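Local coordinates for acetyl xylan esterase (Geobacillus stearothermophilus, PDB 5BN1), which removes acetyl side groups from the xylose backbone units of xylan and xylo-oligosaccharides, as a serine esterase of the GDSL family that assembles into a donut-shaped octamer, at residues F11-T17 against Y37-V41; P136-E140 against L188-V193; A175-V179 against I202-A206. The protein carries 1 engineered substitution. All coordinates share one frame; numbering follows the deposited sequence.

Contact 1: F11-T17 against Y37-V41; sequences FIGDSIT and YVAYV
Phe11 and Val38 meet where the first strand of the parallel sheet of the GDSL (SGNH) hydrolase fold runs into the segment carrying the inferred nucleophile, Ser15, which begins the short helix that follows. Strand 11-13 and helix 37-41 are nearly antiparallel, at 165°. The dense half of the contact is apolar. Val38 sets CG2 over one face of the Phe11 ring, 3.9 Å from its centroid, while its other branch, CG1, comes within 3.6 Å of Phe11 CD2. The Tyr37 ring is turned steeply against that of Phe11, planes at 82°, and the two approach obliquely. With Tyr37 CG lodged between the backbone N and the carbonyl carbon (chi1 76°), the ring extends across to Ile16 and brings CE1 within 4.1 Å of Ile16 CG2.

The other half is polar and mediated by two waters, with fewer side-chain contacts. One water donates to both Ile16 O and Thr17 O and accepts from Val38 N, bridging the two helix starts. A second joins Ile12 O to the phenol. Asp14 caps the short helix, its OD1 accepting from Ile16 N. At the rim of the Tyr37 ring and in its plane, Thr17 OG1 lies 2.7 Å from Tyr37 OH, within hydrogen-bonding distance.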
# COMPACT_ATOMS: atom_id res chain seq x y z
N PHE A 11 17.67 -27.49 4.73
CA PHE A 11 17.88 -26.81 6.01
C PHE A 11 16.53 -26.59 6.63
O PHE A 11 15.54 -26.20 6.03
CB PHE A 11 18.54 -25.43 5.78
CG PHE A 11 19.95 -25.47 5.34
CD1 PHE A 11 20.93 -25.33 6.25
CD2 PHE A 11 20.26 -25.47 3.95
CE1 PHE A 11 22.28 -25.31 5.90
CE2 PHE A 11 21.59 -25.40 3.58
CZ PHE A 11 22.59 -25.34 4.51
N ILE A 12 16.52 -26.87 7.96
CA ILE A 12 15.32 -26.67 8.73
C ILE A 12 15.69 -26.05 10.10
O ILE A 12 16.79 -26.21 10.63
CB ILE A 12 14.40 -27.90 8.82
CG1 ILE A 12 12.98 -27.55 9.26
CG2 ILE A 12 15.08 -28.97 9.66
CD1 ILE A 12 11.91 -28.65 9.07
N GLY A 13 14.76 -25.21 10.60
CA GLY A 13 14.98 -24.50 11.79
C GLY A 13 13.93 -23.39 11.91
O GLY A 13 12.82 -23.48 11.43
N ASP A 14 14.36 -22.35 12.67
CA ASP A 14 13.52 -21.17 13.03
C ASP A 14 13.83 -19.95 12.16
O ASP A 14 14.30 -20.12 11.07
CB ASP A 14 13.67 -20.97 14.53
CG ASP A 14 15.05 -20.75 14.94
OD1 ASP A 14 15.88 -20.22 14.16
OD2 ASP A 14 15.44 -21.18 16.04
N SER A 15 13.60 -18.77 12.72
CA SER A 15 13.88 -17.57 11.91
C SER A 15 15.29 -17.44 11.43
O SER A 15 15.55 -16.88 10.36
CB SER A 15 13.58 -16.26 12.66
OG SER A 15 14.32 -16.23 13.89
N ILE A 16 16.26 -17.95 12.15
CA ILE A 16 17.70 -17.83 11.78
C ILE A 16 17.88 -18.54 10.46
O ILE A 16 18.72 -18.15 9.66
CB ILE A 16 18.63 -18.32 12.93
CG1 ILE A 16 18.30 -17.62 14.23
CG2 ILE A 16 20.09 -18.10 12.50
CD1 ILE A 16 18.31 -16.13 14.23
N THR A 17 17.19 -19.67 10.30
CA THR A 17 17.20 -20.47 9.11
C THR A 17 16.32 -19.82 8.02
O THR A 17 16.78 -19.65 6.87
CB THR A 17 16.87 -21.96 9.40
OG1 THR A 17 17.84 -22.41 10.32
CG2 THR A 17 16.91 -22.79 8.11
N TYR A 37 22.14 -17.15 6.53
CA TYR A 37 23.30 -18.08 6.44
C TYR A 37 23.03 -19.18 5.38
O TYR A 37 24.01 -19.59 4.77
CB TYR A 37 23.72 -18.74 7.78
CG TYR A 37 22.85 -19.86 8.30
CD1 TYR A 37 21.67 -19.66 9.02
CD2 TYR A 37 23.15 -21.19 7.95
CE1 TYR A 37 20.83 -20.70 9.44
CE2 TYR A 37 22.32 -22.21 8.37
CZ TYR A 37 21.19 -21.99 9.08
OH TYR A 37 20.31 -23.03 9.47
N VAL A 38 21.81 -19.63 5.19
CA VAL A 38 21.54 -20.63 4.16
C VAL A 38 21.96 -20.11 2.76
O VAL A 38 22.71 -20.72 2.07
CB VAL A 38 20.12 -21.08 4.20
CG1 VAL A 38 19.78 -22.03 3.02
CG2 VAL A 38 19.80 -21.80 5.53
N ALA A 39 21.52 -18.90 2.48
CA ALA A 39 21.88 -18.34 1.21
C ALA A 39 23.36 -18.16 1.10
O ALA A 39 23.91 -18.30 -0.02
CB ALA A 39 21.15 -17.02 0.99
N TYR A 40 24.01 -17.70 2.15
CA TYR A 40 25.43 -17.47 2.13
C TYR A 40 26.23 -18.76 1.90
O TYR A 40 27.22 -18.80 1.18
CB TYR A 40 25.95 -16.74 3.35
CG TYR A 40 25.35 -15.39 3.65
CD1 TYR A 40 24.67 -14.72 2.69
CD2 TYR A 40 25.59 -14.80 4.81
CE1 TYR A 40 24.07 -13.47 2.99
CE2 TYR A 40 25.01 -13.57 5.16
CZ TYR A 40 24.29 -12.93 4.24
OH TYR A 40 23.74 -11.64 4.51
N VAL A 41 25.77 -19.84 2.56
CA VAL A 41 26.37 -21.13 2.32
C VAL A 41 26.27 -21.52 0.85
O VAL A 41 27.27 -21.94 0.26
CB VAL A 41 25.70 -22.18 3.28
CG1 VAL A 41 25.98 -23.60 2.76
CG2 VAL A 41 26.10 -22.01 4.75
O HOH W 1 19.84 -25.85 9.62
O HOH W 2 19.23 -18.59 6.59

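Contact 2: P136-E140 against L188-V193; sequences PFYIE and LAWDRV
Arg192 meets Tyr138, Ile139 and Glu140 where two loops come together, and buries more area here than any other residue. Its guanidinium lies under Tyr138 OH, which stands over the centre of one face, 3.0 Å from Arg192 CZ; the geometry is that of contact with the flat face, since the angles to NE and NH2 are poor for bonding. At the edge of the same group, Arg192 NH1 forms a salt bridge to Glu140 OE1 (2.9 Å), although the carboxylate and guanidinium planes are 89° apart and the oxygen is met on its anti side. The backbones join through Ile139 N and Arg192 O, a nearly straight bond of 2.8 Å. Alongside this bond, Ile139 CD1 packs on Ala189 CB at 3.8 Å, and CG2 of the same isoleucine reaches Leu188 CD1. Ile139 O is buried without a polar partner, against the aliphatic stem of the arginine.

In the next shell, a type I turn from Ala189 to Arg192 presents the arginine, and an Asx turn overlaps its end, Asp191 OD1 accepting from Val193 N. Asp191 OD2 bonds His194 ND1, consistent with their inferred charge-relay role. Glu140 OE2 is held by Asn142 N, and Tyr138 OH bonds Tyr184 OH of a neighbouring subunit.

Arg192 also lies close to Arg192 of that subunit, so Glu140 probably offsets like charges drawn together at the interface.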
# COMPACT_ATOMS: atom_id res chain seq x y z
N PRO A 136 21.66 -24.62 18.73
CA PRO A 136 21.21 -23.22 18.95
C PRO A 136 22.36 -22.41 19.49
O PRO A 136 23.48 -22.84 19.87
CB PRO A 136 20.03 -23.43 19.88
CG PRO A 136 20.52 -24.53 20.85
CD PRO A 136 21.12 -25.48 19.87
N PHE A 137 22.12 -21.09 19.68
CA PHE A 137 23.10 -20.20 20.19
C PHE A 137 22.39 -18.98 20.84
O PHE A 137 21.20 -18.77 20.58
CB PHE A 137 24.05 -19.66 19.04
CG PHE A 137 23.36 -18.90 17.95
CD1 PHE A 137 23.11 -17.56 18.17
CD2 PHE A 137 22.93 -19.50 16.79
CE1 PHE A 137 22.38 -16.85 17.19
CE2 PHE A 137 22.24 -18.83 15.84
CZ PHE A 137 21.93 -17.51 16.06
N TYR A 138 23.19 -18.26 21.58
CA TYR A 138 22.74 -16.99 22.19
C TYR A 138 23.91 -16.09 22.16
O TYR A 138 25.00 -16.45 22.63
CB TYR A 138 22.16 -17.19 23.56
CG TYR A 138 21.45 -16.00 24.17
CD1 TYR A 138 20.41 -15.40 23.49
CD2 TYR A 138 21.73 -15.57 25.44
CE1 TYR A 138 19.69 -14.37 24.03
CE2 TYR A 138 21.01 -14.50 25.99
CZ TYR A 138 19.99 -13.95 25.29
OH TYR A 138 19.26 -12.93 25.92
N ILE A 139 23.72 -14.89 21.55
CA ILE A 139 24.88 -14.05 21.33
C ILE A 139 25.13 -13.22 22.57
O ILE A 139 24.66 -12.08 22.77
CB ILE A 139 24.67 -13.18 20.05
CG1 ILE A 139 24.38 -14.06 18.88
CG2 ILE A 139 25.92 -12.27 19.83
CD1 ILE A 139 23.99 -13.33 17.58
N GLU A 140 25.86 -13.82 23.54
CA GLU A 140 26.02 -13.30 24.88
C GLU A 140 27.28 -13.98 25.43
O GLU A 140 27.31 -15.23 25.41
CB GLU A 140 24.78 -13.70 25.79
CG GLU A 140 25.01 -13.42 27.23
CD GLU A 140 25.44 -12.02 27.51
OE1 GLU A 140 24.69 -11.04 27.15
OE2 GLU A 140 26.59 -11.80 28.07
N LEU A 188 26.57 -7.34 16.98
CA LEU A 188 26.11 -8.40 16.12
C LEU A 188 24.58 -8.55 16.11
O LEU A 188 23.99 -8.94 15.08
CB LEU A 188 26.71 -9.74 16.58
CG LEU A 188 28.24 -9.86 16.40
CD1 LEU A 188 28.69 -11.10 17.20
CD2 LEU A 188 28.53 -10.00 14.93
N ALA A 189 23.91 -8.32 17.25
CA ALA A 189 22.50 -8.54 17.38
C ALA A 189 21.95 -7.80 18.58
O ALA A 189 22.25 -8.09 19.75
CB ALA A 189 22.14 -10.05 17.53
N TRP A 190 21.14 -6.77 18.32
CA TRP A 190 20.51 -6.06 19.39
C TRP A 190 19.75 -7.01 20.36
O TRP A 190 19.82 -6.75 21.57
CB TRP A 190 19.54 -5.01 18.92
CG TRP A 190 20.12 -3.67 18.54
CD1 TRP A 190 21.42 -3.32 18.45
CD2 TRP A 190 19.32 -2.51 18.21
NE1 TRP A 190 21.48 -1.95 18.09
CE2 TRP A 190 20.23 -1.46 17.96
CE3 TRP A 190 17.97 -2.27 18.15
CZ2 TRP A 190 19.79 -0.18 17.62
CZ3 TRP A 190 17.51 -0.94 17.75
CH2 TRP A 190 18.44 0.04 17.58
N ASP A 191 19.07 -8.01 19.82
CA ASP A 191 18.26 -8.85 20.73
C ASP A 191 19.05 -10.14 21.08
O ASP A 191 18.44 -10.99 21.74
CB ASP A 191 16.93 -9.19 20.04
CG ASP A 191 17.03 -10.00 18.82
OD1 ASP A 191 18.11 -10.56 18.46
OD2 ASP A 191 15.98 -10.11 18.09
N ARG A 192 20.31 -10.23 20.74
CA ARG A 192 21.14 -11.39 21.04
C ARG A 192 20.75 -12.62 20.31
O ARG A 192 21.35 -13.68 20.69
CB ARG A 192 21.40 -11.57 22.57
CG ARG A 192 22.11 -10.38 23.21
CD ARG A 192 22.32 -10.55 24.70
NE ARG A 192 21.07 -10.19 25.44
CZ ARG A 192 20.86 -10.47 26.73
NH1 ARG A 192 21.85 -10.99 27.41
NH2 ARG A 192 19.75 -10.16 27.35
N VAL A 193 19.87 -12.58 19.36
CA VAL A 193 19.44 -13.72 18.60
C VAL A 193 19.58 -13.51 17.11
O VAL A 193 20.19 -14.32 16.42
CB VAL A 193 18.03 -14.11 18.97
CG1 VAL A 193 17.48 -15.17 18.02
CG2 VAL A 193 18.03 -14.59 20.44
O HOH W 3 17.15 -11.57 24.34

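Contact 3: A175-V179 against I202-A206; sequences AFNEV and ILARA
Ile202 lays CG2 squarely over the ring of Phe176, 4.1 Å from the centroid and only 10° off the ring normal, a CH-pi contact between the helices. Its other branch runs on past the ring, so that CD1 touches Phe176 CE1 at 3.8 Å and then meets Val179 CG2 tip to tip at 3.7 Å. With Ile202 CG1 opposite the carbonyl carbon (chi1 -70°) and CG2 opposite the backbone N, both branches reach Phe176, and CG2 has Ala175 beside it. Leu203 comes at the ring obliquely, its CD2 3.9 Å from Phe176 CE2. The backbones come nearest at Ala175 and Ile202, where Ala175 CB lies 3.7 Å from Ile202 CG2 and 4.0 Å from Ala206 CB.

Replacing Phe176 by an alanine would probably take away the ring face under Ile202 CG2 and the contact of Leu203 CD2, and open a gap beside Phe137 and Ile139.

Ala47 of another subunit packs on Val179 and Ile202. No hydrogen bond crosses between the segments, whose axes pass 10.4 Å apart at 128°. Such an apolar seam, joining helix 172-180 to the final helix 197-211, belongs to the helical layering of the alpha/beta/alpha SGNH fold.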
# COMPACT_ATOMS: atom_id res chain seq x y z
N ALA A 175 31.30 -20.68 17.75
CA ALA A 175 31.64 -19.77 16.60
C ALA A 175 31.39 -18.32 17.06
O ALA A 175 32.23 -17.42 16.88
CB ALA A 175 30.87 -20.15 15.41
N PHE A 176 30.25 -18.09 17.73
CA PHE A 176 30.00 -16.72 18.25
C PHE A 176 30.93 -16.34 19.38
O PHE A 176 31.34 -15.23 19.54
CB PHE A 176 28.57 -16.54 18.65
CG PHE A 176 27.63 -16.31 17.49
CD1 PHE A 176 27.68 -15.05 16.82
CD2 PHE A 176 26.73 -17.23 17.09
CE1 PHE A 176 26.85 -14.86 15.78
CE2 PHE A 176 25.89 -17.03 16.05
CZ PHE A 176 26.02 -15.82 15.32
N ASN A 177 31.21 -17.30 20.28
CA ASN A 177 32.02 -16.99 21.41
C ASN A 177 33.39 -16.42 20.99
O ASN A 177 33.88 -15.52 21.71
CB ASN A 177 32.27 -18.26 22.23
CG ASN A 177 31.04 -18.75 22.98
OD1 ASN A 177 30.07 -18.04 23.09
ND2 ASN A 177 31.10 -20.00 23.46
N GLU A 178 33.93 -16.94 19.91
CA GLU A 178 35.27 -16.40 19.44
C GLU A 178 35.16 -14.92 19.08
O GLU A 178 35.95 -14.09 19.52
CB GLU A 178 35.71 -17.22 18.31
CG GLU A 178 37.03 -16.68 17.69
CD GLU A 178 38.27 -16.78 18.60
OE1 GLU A 178 38.35 -17.59 19.63
OE2 GLU A 178 39.20 -15.97 18.22
N VAL A 179 34.07 -14.57 18.41
CA VAL A 179 33.92 -13.14 18.03
C VAL A 179 33.61 -12.24 19.24
O VAL A 179 33.92 -11.06 19.28
CB VAL A 179 32.87 -13.03 16.91
CG1 VAL A 179 32.61 -11.59 16.53
CG2 VAL A 179 33.35 -13.82 15.68
N ILE A 202 29.23 -15.66 10.20
CA ILE A 202 29.78 -16.56 11.30
C ILE A 202 29.12 -17.93 11.18
O ILE A 202 29.82 -18.97 11.22
CB ILE A 202 29.60 -15.90 12.66
CG1 ILE A 202 30.49 -14.70 12.85
CG2 ILE A 202 29.83 -16.95 13.79
CD1 ILE A 202 30.07 -13.81 14.01
N LEU A 203 27.82 -17.95 11.09
CA LEU A 203 27.05 -19.19 10.94
C LEU A 203 27.44 -19.93 9.69
O LEU A 203 27.67 -21.13 9.71
CB LEU A 203 25.58 -18.99 11.00
CG LEU A 203 24.99 -18.48 12.32
CD1 LEU A 203 23.56 -18.00 12.15
CD2 LEU A 203 24.99 -19.68 13.30
N ALA A 204 27.47 -19.23 8.54
CA ALA A 204 27.79 -19.94 7.27
C ALA A 204 29.20 -20.51 7.38
O ALA A 204 29.47 -21.65 6.88
CB ALA A 204 27.70 -18.98 6.13
N ARG A 205 30.16 -19.77 7.91
CA ARG A 205 31.52 -20.22 8.01
C ARG A 205 31.60 -21.49 8.92
O ARG A 205 32.28 -22.44 8.55
CB ARG A 205 32.35 -19.10 8.62
CG ARG A 205 33.77 -19.50 8.84
CD ARG A 205 34.58 -18.40 9.50
NE ARG A 205 36.00 -18.72 9.55
CZ ARG A 205 36.81 -18.38 10.53
NH1 ARG A 205 36.41 -17.64 11.51
NH2 ARG A 205 38.11 -18.74 10.49
N ALA A 206 30.82 -21.48 9.99
CA ALA A 206 30.83 -22.72 10.86
C ALA A 206 30.22 -23.86 10.18
O ALA A 206 30.78 -25.04 10.31
CB ALA A 206 30.15 -22.38 12.16

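How the contacts relate
The three contacts form one continuous body, with centres 12 to 15 Å apart. Contacts 1 and 2 meet at Ile16, whose CD1 lies 3.4 Å from Val193 O; between them they supply Ser15 and Asp191 of the inferred triad, and His194 bridges these two, bonding Ser15 OG through NE2. Contact 3 lies farther from the triad, the Leu203 side chain about 9 Å from that of His194. Leu203 CD1 packs 3.5 Å from Ile16 CG2 of contact 1, while Phe176 CE2 reaches Phe137 CD1 of contact 2, also at 3.5 Å. In the sequence contact 1 closes first, whereas contacts 2 and 3 interleave, and Leu188 CD1 lies 4.0 Å from Val179 CG1.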